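TRNA (cytidine-2'-O-)-methyltransferase TrmJ (Sulfolobus acidocaldarius, PDB 4CNG) catalyses 2'-O-methylation of cytidine 32 in tRNA, with S-adenosyl-L-methionine as methyl donor, and works as a homodimer. Local coordinates at residues N61-F66 with E72-M77; F38-V43 with D49-V54. The protein carries 1 engineered substitution. All blocks are in the same frame, centred on the assembly; numbering follows the deposited sequence. Where two conformers were deposited one is given.

Contact 1 (N61-F66 with E72-M77); sequences NEAIKF and EVIEKM
In the helical crossover that carries the chain from strand 50-54 to its parallel neighbour, strand 79-81, Ile64 and Ile74 pack together and join helix 60-64 to helix 71-77. No hydrogen bond spans the two segments; methyl and methylene groups make most of the joint. The two isoleucines slant across one another, and Ile64 CG1 rests 3.8 Å from Ile74 CG2. Ile74 starts out aimed at the other helix, and its longer branch runs on between Ala63 and Ile64: its CD1 settles onto the backbone of helix 60-64, 3.9 Å from Ile64 N and 4.2 Å from Ala63 CB. Such a close approach of a methyl to the main chain suits an alanine at 63, whose single methyl adds apolar surface beside Ile74 without pushing it off. The CA atoms of Ile64 and Ile74 are the nearest across the pair, 6.8 Å apart.

Ile64 also serves the outer margin. Its CG1 stands anti to the carbonyl carbon (chi1 -70°), and the fully extended branch (chi2 180°) carries CD1 outward to Glu75. There CD1 lies 3.9 Å from Glu75 CG and 3.8 Å from Glu75 OE2, the two side chains crossing nearly at right angles. A glutamate fits this exposed position because its CG can pack on the methyl while the carboxylate, though OE2 lies beside that methyl, can keep water. Ile74, by contrast, is buried, as befits a purely apolar side chain.

Just after helix 60-64, the ring of Phe66 meets Tyr34 of the second subunit edge-to-face. Helix 33-45 packs on both segments: Glu62 touches Ala33, Ile74 touches Ala40 and Met77 touches Val43. Val73 and Met77 also reach Phe51 of strand 50-54, which places helix 71-77 beside helix 33-45 over the sheet.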
loop_
_atom_site.group_PDB
_atom_site.type_symbol
_atom_site.label_atom_id
_atom_site.label_comp_id
_atom_site.label_asym_id
_atom_site.label_seq_id
_atom_site.Cartn_x
_atom_site.Cartn_y
_atom_site.Cartn_z
ATOM N N ASN A 61 -12.911 -11.548 -13.510
ATOM C CA ASN A 61 -12.100 -12.601 -14.058
ATOM C C ASN A 61 -10.671 -12.129 -14.204
ATOM O O ASN A 61 -9.733 -12.852 -13.871
ATOM C CB ASN A 61 -12.647 -13.018 -15.421
ATOM C CG ASN A 61 -12.260 -14.433 -15.802
ATOM O OD1 ASN A 61 -12.350 -15.354 -14.989
ATOM N ND2 ASN A 61 -11.912 -14.628 -17.070
ATOM N N GLU A 62 -10.487 -10.914 -14.692
ATOM C CA GLU A 62 -9.152 -10.332 -14.828
ATOM C C GLU A 62 -8.517 -10.064 -13.466
ATOM O O GLU A 62 -7.324 -10.235 -13.283
ATOM C CB GLU A 62 -9.243 -9.038 -15.648
ATOM C CG GLU A 62 -7.905 -8.438 -16.040
ATOM C CD GLU A 62 -7.083 -9.354 -16.937
ATOM O OE1 GLU A 62 -7.683 -10.164 -17.680
ATOM O OE2 GLU A 62 -5.837 -9.242 -16.923
ATOM N N ALA A 63 -9.322 -9.638 -12.510
ATOM C CA ALA A 63 -8.812 -9.312 -11.192
ATOM C C ALA A 63 -8.192 -10.516 -10.492
ATOM O O ALA A 63 -7.236 -10.382 -9.756
ATOM C CB ALA A 63 -9.934 -8.728 -10.349
ATOM N N ILE A 64 -8.756 -11.686 -10.727
ATOM C CA ILE A 64 -8.243 -12.902 -10.108
ATOM C C ILE A 64 -6.751 -13.095 -10.392
ATOM O O ILE A 64 -6.008 -13.571 -9.530
ATOM C CB ILE A 64 -9.035 -14.150 -10.535
ATOM C CG1 ILE A 64 -10.433 -14.100 -9.917
ATOM C CG2 ILE A 64 -8.299 -15.422 -10.145
ATOM C CD1 ILE A 64 -11.328 -15.274 -10.248
ATOM N N LYS A 65 -6.295 -12.657 -11.562
ATOM C CA LYS A 65 -4.882 -12.804 -11.936
ATOM C C LYS A 65 -3.945 -12.002 -11.036
ATOM O O LYS A 65 -2.717 -12.287 -11.024
ATOM C CB LYS A 65 -4.683 -12.363 -13.382
ATOM C CG LYS A 65 -5.425 -13.245 -14.374
ATOM C CD LYS A 65 -5.421 -12.659 -15.778
ATOM C CE LYS A 65 -5.872 -13.678 -16.820
ATOM N NZ LYS A 65 -5.356 -13.319 -18.168
ATOM N N PHE A 66 -4.441 -10.917 -10.440
ATOM C CA PHE A 66 -3.601 -10.050 -9.628
ATOM C C PHE A 66 -3.742 -10.424 -8.155
ATOM O O PHE A 66 -3.187 -9.747 -7.266
ATOM C CB PHE A 66 -3.945 -8.569 -9.859
ATOM C CG PHE A 66 -3.661 -8.079 -11.261
ATOM C CD1 PHE A 66 -2.391 -7.635 -11.616
ATOM C CD2 PHE A 66 -4.654 -8.083 -12.232
ATOM C CE1 PHE A 66 -2.132 -7.198 -12.901
ATOM C CE2 PHE A 66 -4.395 -7.664 -13.524
ATOM C CZ PHE A 66 -3.123 -7.251 -13.868
ATOM N N GLU A 72 -9.000 -17.232 -4.061
ATOM C CA GLU A 72 -10.140 -17.857 -3.340
ATOM C C GLU A 72 -11.009 -16.802 -2.640
ATOM O O GLU A 72 -12.238 -16.929 -2.515
ATOM C CB GLU A 72 -9.619 -18.841 -2.303
ATOM C CG GLU A 72 -8.664 -18.228 -1.297
ATOM C CD GLU A 72 -7.221 -18.709 -1.464
ATOM O OE1 GLU A 72 -6.733 -18.761 -2.614
ATOM O OE2 GLU A 72 -6.569 -19.043 -0.445
ATOM N N VAL A 73 -10.356 -15.700 -2.309
ATOM C CA VAL A 73 -11.015 -14.550 -1.733
ATOM C C VAL A 73 -12.082 -14.010 -2.680
ATOM O O VAL A 73 -13.195 -13.806 -2.280
ATOM C CB VAL A 73 -9.996 -13.462 -1.337
ATOM C CG1 VAL A 73 -10.685 -12.156 -0.989
ATOM C CG2 VAL A 73 -9.142 -13.934 -0.166
ATOM N N ILE A 74 -11.730 -13.804 -3.939
ATOM C CA ILE A 74 -12.670 -13.283 -4.937
ATOM C C ILE A 74 -13.795 -14.268 -5.221
ATOM O O ILE A 74 -14.980 -13.911 -5.228
ATOM C CB ILE A 74 -11.915 -12.896 -6.222
ATOM C CG1 ILE A 74 -11.081 -11.648 -5.954
ATOM C CG2 ILE A 74 -12.884 -12.699 -7.387
ATOM C CD1 ILE A 74 -10.136 -11.304 -7.066
ATOM N N GLU A 75 -13.422 -15.511 -5.460
ATOM C CA GLU A 75 -14.371 -16.497 -5.926
ATOM C C GLU A 75 -15.457 -16.819 -4.901
ATOM O O GLU A 75 -16.633 -17.031 -5.251
ATOM C CB GLU A 75 -13.615 -17.762 -6.294
ATOM C CG GLU A 75 -12.686 -17.587 -7.481
ATOM C CD GLU A 75 -11.500 -18.527 -7.438
ATOM O OE1 GLU A 75 -11.647 -19.650 -6.907
ATOM O OE2 GLU A 75 -10.416 -18.130 -7.913
ATOM N N LYS A 76 -15.065 -16.868 -3.633
ATOM C CA LYS A 76 -15.972 -17.319 -2.585
ATOM C C LYS A 76 -16.256 -16.291 -1.494
ATOM O O LYS A 76 -17.408 -16.112 -1.098
ATOM C CB LYS A 76 -15.448 -18.611 -1.953
ATOM C CG LYS A 76 -15.137 -19.711 -2.956
ATOM C CD LYS A 76 -16.411 -20.309 -3.532
ATOM C CE LYS A 76 -16.156 -20.952 -4.886
ATOM N NZ LYS A 76 -17.367 -21.641 -5.409
ATOM N N MET A 77 -15.219 -15.628 -0.989
ATOM C CA MET A 77 -15.407 -14.783 0.188
ATOM C C MET A 77 -16.068 -13.429 -0.123
ATOM O O MET A 77 -16.929 -12.962 0.627
ATOM C CB MET A 77 -14.068 -14.557 0.861
ATOM C CG MET A 77 -14.142 -13.660 2.071
ATOM S SD MET A 77 -12.548 -13.126 2.656
ATOM C CE MET A 77 -13.045 -12.071 3.987
#

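Contact 2 (F38-V43 with D49-V54)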
loop_
_atom_site.group_PDB
_atom_site.type_symbol
_atom_site.label_atom_id
_atom_site.label_comp_id
_atom_site.label_asym_id
_atom_site.label_seq_id
_atom_site.Cartn_x
_atom_site.Cartn_y
_atom_site.Cartn_z
ATOM N N PHE A 38 -5.384 -6.843 -6.270
ATOM C CA PHE A 38 -4.438 -6.512 -5.231
ATOM C C PHE A 38 -5.102 -6.373 -3.888
ATOM O O PHE A 38 -4.531 -6.761 -2.862
ATOM C CB PHE A 38 -3.676 -5.223 -5.585
ATOM C CG PHE A 38 -2.683 -5.361 -6.695
ATOM C CD1 PHE A 38 -1.918 -6.494 -6.819
ATOM C CD2 PHE A 38 -2.543 -4.342 -7.612
ATOM C CE1 PHE A 38 -0.941 -6.578 -7.813
ATOM C CE2 PHE A 38 -1.549 -4.392 -8.568
ATOM C CZ PHE A 38 -0.867 -5.568 -8.749
ATOM N N ILE A 39 -6.324 -5.824 -3.854
ATOM C CA ILE A 39 -7.061 -5.747 -2.621
ATOM C C ILE A 39 -7.436 -7.141 -2.090
ATOM O O ILE A 39 -7.290 -7.410 -0.901
ATOM C CB ILE A 39 -8.309 -4.857 -2.793
ATOM C CG1 ILE A 39 -7.883 -3.405 -2.955
ATOM C CG2 ILE A 39 -9.246 -5.020 -1.612
ATOM C CD1 ILE A 39 -8.955 -2.480 -3.489
ATOM N N ALA A 40 -7.870 -8.022 -2.979
ATOM C CA ALA A 40 -8.176 -9.380 -2.550
ATOM C C ALA A 40 -6.969 -10.082 -1.923
ATOM O O ALA A 40 -7.088 -10.788 -0.938
ATOM C CB ALA A 40 -8.736 -10.182 -3.710
ATOM N N ARG A 41 -5.801 -9.871 -2.501
ATOM C CA ARG A 41 -4.560 -10.412 -1.920
ATOM C C ARG A 41 -4.338 -9.876 -0.516
ATOM O O ARG A 41 -4.040 -10.631 0.413
ATOM C CB ARG A 41 -3.396 -10.079 -2.838
ATOM C CG ARG A 41 -2.107 -10.752 -2.407
ATOM C CD ARG A 41 -0.971 -10.484 -3.366
ATOM N NE ARG A 41 0.254 -11.117 -2.896
ATOM C CZ ARG A 41 1.315 -11.315 -3.650
ATOM N NH1 ARG A 41 1.372 -10.863 -4.895
ATOM N NH2 ARG A 41 2.368 -11.878 -3.097
ATOM N N LEU A 42 -4.506 -8.565 -0.336
ATOM C CA LEU A 42 -4.329 -7.926 0.965
ATOM C C LEU A 42 -5.307 -8.463 2.003
ATOM O O LEU A 42 -4.972 -8.550 3.179
ATOM C CB LEU A 42 -4.445 -6.416 0.828
ATOM C CG LEU A 42 -3.278 -5.742 0.131
ATOM C CD1 LEU A 42 -3.686 -4.371 -0.344
ATOM C CD2 LEU A 42 -2.027 -5.711 1.022
ATOM N N VAL A 43 -6.547 -8.767 1.587
ATOM C CA VAL A 43 -7.527 -9.355 2.481
ATOM C C VAL A 43 -6.990 -10.627 3.128
ATOM O O VAL A 43 -7.201 -10.874 4.316
ATOM C CB VAL A 43 -8.855 -9.576 1.735
ATOM C CG1 VAL A 43 -9.804 -10.526 2.459
ATOM C CG2 VAL A 43 -9.543 -8.227 1.524
ATOM N N ASP A 49 -11.928 -9.860 7.983
ATOM C CA ASP A 49 -13.030 -10.762 8.270
ATOM C C ASP A 49 -14.103 -10.817 7.161
ATOM O O ASP A 49 -14.639 -11.875 6.884
ATOM C CB ASP A 49 -13.670 -10.358 9.589
ATOM C CG ASP A 49 -12.664 -10.366 10.728
ATOM O OD1 ASP A 49 -12.303 -11.472 11.148
ATOM O OD2 ASP A 49 -12.223 -9.279 11.175
ATOM N N GLU A 50 -14.457 -9.676 6.592
ATOM C CA GLU A 50 -15.540 -9.551 5.600
ATOM C C GLU A 50 -15.068 -8.585 4.529
ATOM O O GLU A 50 -14.351 -7.631 4.818
ATOM C CB GLU A 50 -16.795 -8.996 6.286
ATOM C CG GLU A 50 -17.375 -9.923 7.327
ATOM C CD GLU A 50 -18.640 -9.401 7.983
ATOM O OE1 GLU A 50 -19.005 -8.226 7.804
ATOM O OE2 GLU A 50 -19.225 -10.166 8.783
ATOM N N PHE A 51 -15.464 -8.859 3.290
ATOM C CA PHE A 51 -14.985 -8.143 2.127
ATOM C C PHE A 51 -16.172 -7.944 1.192
ATOM O O PHE A 51 -16.650 -8.900 0.592
ATOM C CB PHE A 51 -13.850 -8.965 1.465
ATOM C CG PHE A 51 -13.316 -8.414 0.173
ATOM C CD1 PHE A 51 -13.208 -7.074 -0.079
ATOM C CD2 PHE A 51 -12.825 -9.296 -0.758
ATOM C CE1 PHE A 51 -12.644 -6.619 -1.248
ATOM C CE2 PHE A 51 -12.255 -8.857 -1.944
ATOM C CZ PHE A 51 -12.198 -7.506 -2.203
ATOM N N TYR A 52 -16.584 -6.681 1.071
ATOM C CA TYR A 52 -17.711 -6.275 0.231
ATOM C C TYR A 52 -17.240 -5.346 -0.860
ATOM O O TYR A 52 -16.450 -4.434 -0.615
ATOM C CB TYR A 52 -18.786 -5.536 1.078
ATOM C CG TYR A 52 -19.697 -6.406 1.856
ATOM C CD1 TYR A 52 -19.260 -7.171 2.899
ATOM C CD2 TYR A 52 -21.049 -6.385 1.605
ATOM C CE1 TYR A 52 -20.106 -7.956 3.640
ATOM C CE2 TYR A 52 -21.932 -7.159 2.338
ATOM C CZ TYR A 52 -21.456 -7.907 3.400
ATOM O OH TYR A 52 -22.314 -8.689 4.143
ATOM N N VAL A 53 -17.807 -5.519 -2.044
ATOM C CA VAL A 53 -17.531 -4.666 -3.162
ATOM C C VAL A 53 -18.878 -4.209 -3.725
ATOM O O VAL A 53 -19.743 -5.028 -4.011
ATOM C CB VAL A 53 -16.680 -5.401 -4.201
ATOM C CG1 VAL A 53 -16.431 -4.521 -5.392
ATOM C CG2 VAL A 53 -15.328 -5.752 -3.603
ATOM N N VAL A 54 -19.050 -2.902 -3.816
ATOM C CA VAL A 54 -20.281 -2.297 -4.284
ATOM C C VAL A 54 -20.164 -2.068 -5.793
ATOM O O VAL A 54 -19.287 -1.351 -6.262
ATOM C CB VAL A 54 -20.511 -0.973 -3.572
ATOM C CG1 VAL A 54 -21.802 -0.352 -4.071
ATOM C CG2 VAL A 54 -20.559 -1.122 -2.065
#
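Phe51 points toward helix 33-45, and with CG opposite its own backbone nitrogen (chi1 175°) its ring extends onto Val43, Ile39 and Ala40. In Val43 the first torsion puts CG2 opposite the carbonyl carbon and beside N, and it is this methyl that covers one face of the ring. Val43 CG2 lies 4.1 Å from the centroid of the Phe51 ring and only 14° off its normal, a CH-pi contact, although the methyl leans toward the CG side, 4.0 Å from Phe51 CG. A flat apolar ring thus offers a face to a branched methyl in this buried layer. One turn earlier in the helix, Ile39 uses its CG2 on the far end of the ring, 3.8 Å from Phe51 CE1 and 3.9 Å from Phe51 CZ; the methyl sits obliquely to the ring plane, while the two side chains cross at about a right angle. Ala40 CB meets Phe51 CE2 at 4.2 Å, also obliquely; its small side chain lets the helix surface come up to the ring.

The contact belongs to the beta-alpha-beta unit formed by strand 22-28, helix 33-45 and strand 50-54, in which the helix runs back across the parallel sheet. Its segment and the strand segment run nearly antiparallel, at 166°, with their axes 10.3 Å apart, a separation that the large phenylalanine ring spans. An alanine in place of Phe51 would probably open a gap between helix and strand and cost Val43 CG2 its ring face and Ile39 CG2 its ring partner.

Val73 of helix 71-77 and Met78 also pack on Phe51. Ile39 and Val43 touch Leu25 on strand 22-28 as well, while the side chain of Ile39 comes within about 8 Å of the bound S-adenosyl-L-homocysteine.

Contact 2 comes first along the chain and closes before contact 1 opens, strand 50-54 leading into helix 60-64. Their centres are 10 Å apart, on the same side of the chain's centre, and they lie side by side: contact 2 seats helix 33-45 on the parallel sheet, and contact 1 pairs the two helices of the next crossover. The two contacts touch directly. Val73 CG1 lies 3.6 Å from Phe51 CD2, and Phe66 O lies 3.5 Å from Phe38 CD1. Helix 71-77, one partner of contact 1, also packs on both elements of contact 2, joining two consecutive crossovers of the methyltransferase domain, with contact 2 nearer the cofactor and contact 1 away from it.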